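Local coordinates for protein F420-dependent alcohol dehydrogenase (Methanoculleus thermophilus, PDB 1RHC) that oxidises secondary alcohols using the deazaflavin coenzyme F420 as electron acceptor, in a barrel of the bacterial luciferase family, at residues A[136-139]-A[145-148]; A[285-290]-A[322-327]. All blocks are in the same frame, centred on the assembly; numbering follows the deposited sequence.

Interaction 1: A[136-139]-A[145-148]; sequences MRML and PVTF
Apolar packing with a Met-aromatic component joins Met138, near the C-terminal end of helix 122-141, to Val146 and Phe148 on strand 146-149, which follows the helix after a short connection. The methyl CE of Met138 does most of the touching. Met138 CE presses on the branch point of the valine, 3.4 Å from Val146 CB, a tight fit for two carbons, and touches both valine methyls as well. The methionine chain runs extended from the helix as far as its sulfur and then bends (chi3 54°), which turns the methyl onto the strand. Met138 CE also lies 4.1 Å from Phe148 CB, so it bridges two alternate residues on one side of the strand. Strand 146-149 pairs antiparallel with strand 154-158 in a small hairpin set beside the (beta/alpha)8 barrel, and the side chains of Val146 and Phe148 turn back toward a helix of the barrel. Phe148 has CG anti to its own N (chi1 172°), which swings the ring along helix 122-141, where it also touches Glu131, Lys134 and Val135. Met138 SD stands obliquely to this ring, 4.6 Å from the Phe148 centroid and 27° off the normal. A looser touch, Leu139 CD2 to Val146 CG2 at 4.3 Å, comes from a leucine that also packs on Leu155 of the hairpin and on Ala83 and Ala86 of helix 82-95.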
loop_
_atom_site.group_PDB
_atom_site.type_symbol
_atom_site.label_atom_id
_atom_site.label_comp_id
_atom_site.label_asym_id
_atom_site.label_seq_id
_atom_site.Cartn_x
_atom_site.Cartn_y
_atom_site.Cartn_z
ATOM N N MET A 136 -2.962 11.478 -11.716
ATOM C CA MET A 136 -3.606 10.184 -11.626
ATOM C C MET A 136 -4.375 9.869 -12.901
ATOM O O MET A 136 -4.273 8.769 -13.455
ATOM C CB MET A 136 -4.528 10.179 -10.396
ATOM C CG MET A 136 -3.723 10.256 -9.106
ATOM S SD MET A 136 -4.815 10.554 -7.647
ATOM C CE MET A 136 -5.906 9.199 -7.683
ATOM N N ARG A 137 -5.153 10.840 -13.383
ATOM C CA ARG A 137 -5.934 10.611 -14.594
ATOM C C ARG A 137 -5.056 10.365 -15.829
ATOM O O ARG A 137 -5.360 9.479 -16.649
ATOM C CB ARG A 137 -6.899 11.779 -14.820
ATOM C CG ARG A 137 -8.170 11.678 -13.928
ATOM C CD ARG A 137 -9.172 12.763 -14.266
ATOM N NE ARG A 137 -10.272 12.897 -13.308
ATOM C CZ ARG A 137 -11.233 12.003 -13.123
ATOM N NH1 ARG A 137 -11.247 10.873 -13.819
ATOM N NH2 ARG A 137 -12.210 12.263 -12.253
ATOM N N MET A 138 -3.985 11.144 -15.980
ATOM C CA MET A 138 -3.070 10.932 -17.108
ATOM C C MET A 138 -2.554 9.501 -17.089
ATOM O O MET A 138 -2.502 8.829 -18.127
ATOM C CB MET A 138 -1.869 11.876 -17.031
ATOM C CG MET A 138 -2.158 13.336 -17.354
ATOM S SD MET A 138 -0.616 14.270 -17.178
ATOM C CE MET A 138 0.403 13.313 -18.253
ATOM N N LEU A 139 -2.187 9.015 -15.905
ATOM C CA LEU A 139 -1.658 7.658 -15.822
ATOM C C LEU A 139 -2.720 6.609 -16.050
ATOM O O LEU A 139 -2.465 5.576 -16.672
ATOM C CB LEU A 139 -0.983 7.445 -14.468
ATOM C CG LEU A 139 0.381 8.109 -14.310
ATOM C CD1 LEU A 139 0.790 8.051 -12.847
ATOM C CD2 LEU A 139 1.426 7.412 -15.155
ATOM N N PRO A 145 3.600 6.360 -22.693
ATOM C CA PRO A 145 4.262 7.000 -21.554
ATOM C C PRO A 145 4.013 8.489 -21.572
ATOM O O PRO A 145 3.929 9.120 -22.638
ATOM C CB PRO A 145 5.741 6.652 -21.762
ATOM C CG PRO A 145 5.691 5.365 -22.487
ATOM C CD PRO A 145 4.572 5.591 -23.493
ATOM N N VAL A 146 3.874 9.066 -20.393
ATOM C CA VAL A 146 3.628 10.492 -20.332
ATOM C C VAL A 146 4.722 11.201 -19.579
ATOM O O VAL A 146 5.261 10.672 -18.612
ATOM C CB VAL A 146 2.296 10.803 -19.653
ATOM C CG1 VAL A 146 1.158 10.268 -20.490
ATOM C CG2 VAL A 146 2.272 10.199 -18.269
ATOM N N THR A 147 5.061 12.405 -20.041
ATOM C CA THR A 147 6.072 13.229 -19.382
ATOM C C THR A 147 5.348 14.502 -18.972
ATOM O O THR A 147 4.625 15.104 -19.777
ATOM C CB THR A 147 7.232 13.548 -20.334
ATOM O OG1 THR A 147 7.994 12.358 -20.526
ATOM C CG2 THR A 147 8.122 14.644 -19.764
ATOM N N PHE A 148 5.522 14.900 -17.722
ATOM C CA PHE A 148 4.782 16.038 -17.206
ATOM C C PHE A 148 5.558 16.728 -16.129
ATOM O O PHE A 148 6.036 16.091 -15.196
ATOM C CB PHE A 148 3.429 15.549 -16.653
ATOM C CG PHE A 148 2.642 16.611 -15.915
ATOM C CD1 PHE A 148 2.560 16.596 -14.523
ATOM C CD2 PHE A 148 1.966 17.600 -16.613
ATOM C CE1 PHE A 148 1.807 17.545 -13.831
ATOM C CE2 PHE A 148 1.202 18.567 -15.928
ATOM C CZ PHE A 148 1.121 18.536 -14.539
#

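Interaction 2: A[285-290]-A[322-327]; sequences TDAEEM and KEVIPA
Ala287 and Met290, in the first turn of helix 287-300, meet Glu323 and Val324 of helix 321-328 through carbon contacts. The two backbones come near each other at Ala287 and Val324, whose CA atoms are 5.9 Å apart; the single methyl of the alanine leaves room for this close approach. Val324 CG2 is the main point of contact. Val324 CG2 reaches Met290 CB at 3.9 Å and Ala287 CB at 4.1 Å, so one branch of the valine sits against two residues a helical turn apart. The other branch, CG1, is anti to the backbone N (chi1 178°), an orientation that leaves CG2 to face Ala287. Deeper along helix 287-300, Val324 also touches Ile291 and Ile294. At the outer margin Ala287 CB packs on Glu323 CB at 3.9 Å, using only the base of the glutamate; from there the chain bends at chi2 and carries its carboxylate away from the other helix.

Hydrogen bonding belongs to the start of helix 287-300 itself. Asp286 is its N-cap: Glu289 N donates to Asp286 OD1 at 2.9 Å, nearly along the C-O axis and fairly straight (160°). The Glu289 side chain, extended at chi2, carries its carboxylate to Thr285, ahead of the helix, where Thr285 N reaches Glu289 OE1 at 3.0 Å from well above the carboxylate plane, and Thr285 OG1 makes a weak bond to Glu289 OE2. These bonds tie together the turn between strand 282-284 and the helix. Helix 287-300 precedes strand 304-309 and helix 321-328 comes after it; helices packed side by side around a ring of parallel strands are the outer layer of a TIM barrel, the fold of the luciferase family.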
loop_
_atom_site.group_PDB
_atom_site.type_symbol
_atom_site.label_atom_id
_atom_site.label_comp_id
_atom_site.label_asym_id
_atom_site.label_seq_id
_atom_site.Cartn_x
_atom_site.Cartn_y
_atom_site.Cartn_z
ATOM N N THR A 285 -31.463 5.654 19.382
ATOM C CA THR A 285 -31.705 4.629 20.389
ATOM C C THR A 285 -32.260 3.359 19.767
ATOM O O THR A 285 -32.253 2.303 20.405
ATOM C CB THR A 285 -32.705 5.109 21.474
ATOM O OG1 THR A 285 -33.968 5.391 20.857
ATOM C CG2 THR A 285 -32.187 6.346 22.159
ATOM N N ASP A 286 -32.741 3.442 18.534
ATOM C CA ASP A 286 -33.337 2.288 17.864
ATOM C C ASP A 286 -33.327 2.438 16.344
ATOM O O ASP A 286 -32.885 3.457 15.831
ATOM C CB ASP A 286 -34.779 2.060 18.354
ATOM C CG ASP A 286 -35.707 3.264 18.110
ATOM O OD1 ASP A 286 -35.498 4.056 17.174
ATOM O OD2 ASP A 286 -36.689 3.410 18.858
ATOM N N ALA A 287 -33.796 1.423 15.628
ATOM C CA ALA A 287 -33.791 1.463 14.165
ATOM C C ALA A 287 -34.613 2.598 13.555
ATOM O O ALA A 287 -34.213 3.207 12.549
ATOM C CB ALA A 287 -34.266 0.134 13.597
ATOM N N GLU A 288 -35.771 2.880 14.146
ATOM C CA GLU A 288 -36.644 3.932 13.610
ATOM C C GLU A 288 -35.972 5.300 13.640
ATOM O O GLU A 288 -36.110 6.101 12.700
ATOM C CB GLU A 288 -37.948 3.981 14.415
ATOM C CG GLU A 288 -39.085 4.688 13.692
ATOM C CD GLU A 288 -40.461 4.262 14.202
ATOM O OE1 GLU A 288 -40.798 3.059 14.083
ATOM O OE2 GLU A 288 -41.204 5.128 14.721
ATOM N N GLU A 289 -35.257 5.584 14.712
ATOM C CA GLU A 289 -34.577 6.861 14.803
ATOM C C GLU A 289 -33.428 6.914 13.802
ATOM O O GLU A 289 -33.141 7.972 13.237
ATOM C CB GLU A 289 -34.060 7.091 16.203
ATOM C CG GLU A 289 -35.137 7.425 17.205
ATOM C CD GLU A 289 -34.577 7.650 18.591
ATOM O OE1 GLU A 289 -33.354 7.906 18.714
ATOM O OE2 GLU A 289 -35.370 7.591 19.560
ATOM N N MET A 290 -32.775 5.782 13.574
ATOM C CA MET A 290 -31.684 5.747 12.583
ATOM C C MET A 290 -32.237 6.025 11.187
ATOM O O MET A 290 -31.644 6.785 10.409
ATOM C CB MET A 290 -30.987 4.381 12.587
ATOM C CG MET A 290 -29.874 4.227 13.599
ATOM S SD MET A 290 -28.481 5.373 13.376
ATOM C CE MET A 290 -28.539 5.634 11.717
ATOM N N LYS A 322 -29.925 -4.491 9.500
ATOM C CA LYS A 322 -30.797 -5.418 8.787
ATOM C C LYS A 322 -32.211 -4.763 8.769
ATOM O O LYS A 322 -33.007 -4.990 7.858
ATOM C CB LYS A 322 -30.882 -6.766 9.516
ATOM C CG LYS A 322 -29.595 -7.606 9.432
ATOM C CD LYS A 322 -29.731 -8.935 10.194
ATOM C CE LYS A 322 -30.672 -9.899 9.488
ATOM N NZ LYS A 322 -30.046 -10.582 8.308
ATOM N N GLU A 323 -32.506 -3.967 9.786
ATOM C CA GLU A 323 -33.803 -3.290 9.882
ATOM C C GLU A 323 -33.786 -1.913 9.189
ATOM O O GLU A 323 -34.813 -1.448 8.687
ATOM C CB GLU A 323 -34.172 -3.074 11.352
ATOM C CG GLU A 323 -34.371 -4.385 12.147
ATOM C CD GLU A 323 -35.605 -5.159 11.712
ATOM O OE1 GLU A 323 -35.790 -6.317 12.158
ATOM O OE2 GLU A 323 -36.405 -4.622 10.927
ATOM N N VAL A 324 -32.618 -1.280 9.156
ATOM C CA VAL A 324 -32.498 0.068 8.589
ATOM C C VAL A 324 -32.403 0.129 7.069
ATOM O O VAL A 324 -33.119 0.892 6.418
ATOM C CB VAL A 324 -31.265 0.809 9.194
ATOM C CG1 VAL A 324 -31.114 2.192 8.562
ATOM C CG2 VAL A 324 -31.438 0.980 10.685
ATOM N N ILE A 325 -31.533 -0.697 6.503
ATOM C CA ILE A 325 -31.278 -0.674 5.082
ATOM C C ILE A 325 -32.497 -0.774 4.144
ATOM O O ILE A 325 -32.685 0.081 3.263
ATOM C CB ILE A 325 -30.176 -1.706 4.768
ATOM C CG1 ILE A 325 -28.838 -1.204 5.331
ATOM C CG2 ILE A 325 -29.978 -1.841 3.328
ATOM C CD1 ILE A 325 -27.673 -2.202 5.142
ATOM N N PRO A 326 -33.351 -1.783 4.324
ATOM C CA PRO A 326 -34.523 -1.903 3.449
ATOM C C PRO A 326 -35.458 -0.670 3.502
ATOM O O PRO A 326 -36.136 -0.364 2.533
ATOM C CB PRO A 326 -35.220 -3.166 3.971
ATOM C CG PRO A 326 -34.107 -3.948 4.612
ATOM C CD PRO A 326 -33.297 -2.881 5.308
ATOM N N ALA A 327 -35.481 0.038 4.625
ATOM C CA ALA A 327 -36.352 1.203 4.779
ATOM C C ALA A 327 -35.819 2.470 4.113
ATOM O O ALA A 327 -36.585 3.359 3.748
ATOM C CB ALA A 327 -36.594 1.473 6.255
#

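In the fold
The two contacts lie on opposite sides of the chain's centre, with their own centres 45 Å apart and nearest atoms about 27 Å apart, and share no helix or strand. Both are partly buried and toward the outside of the barrel. Interaction 1 is local in sequence: a helix packs on the hairpin strand that follows it, through a methionine, a valine and an aromatic ring. Interaction 2 spans more of the chain, joining two helices with strand 304-309 between them in sequence; its smaller interface rests on an alanine and a valine methyl. Polar bonding within the segments, too, distinguishes interaction 2, where a capped helix start lies beside the apolar contact.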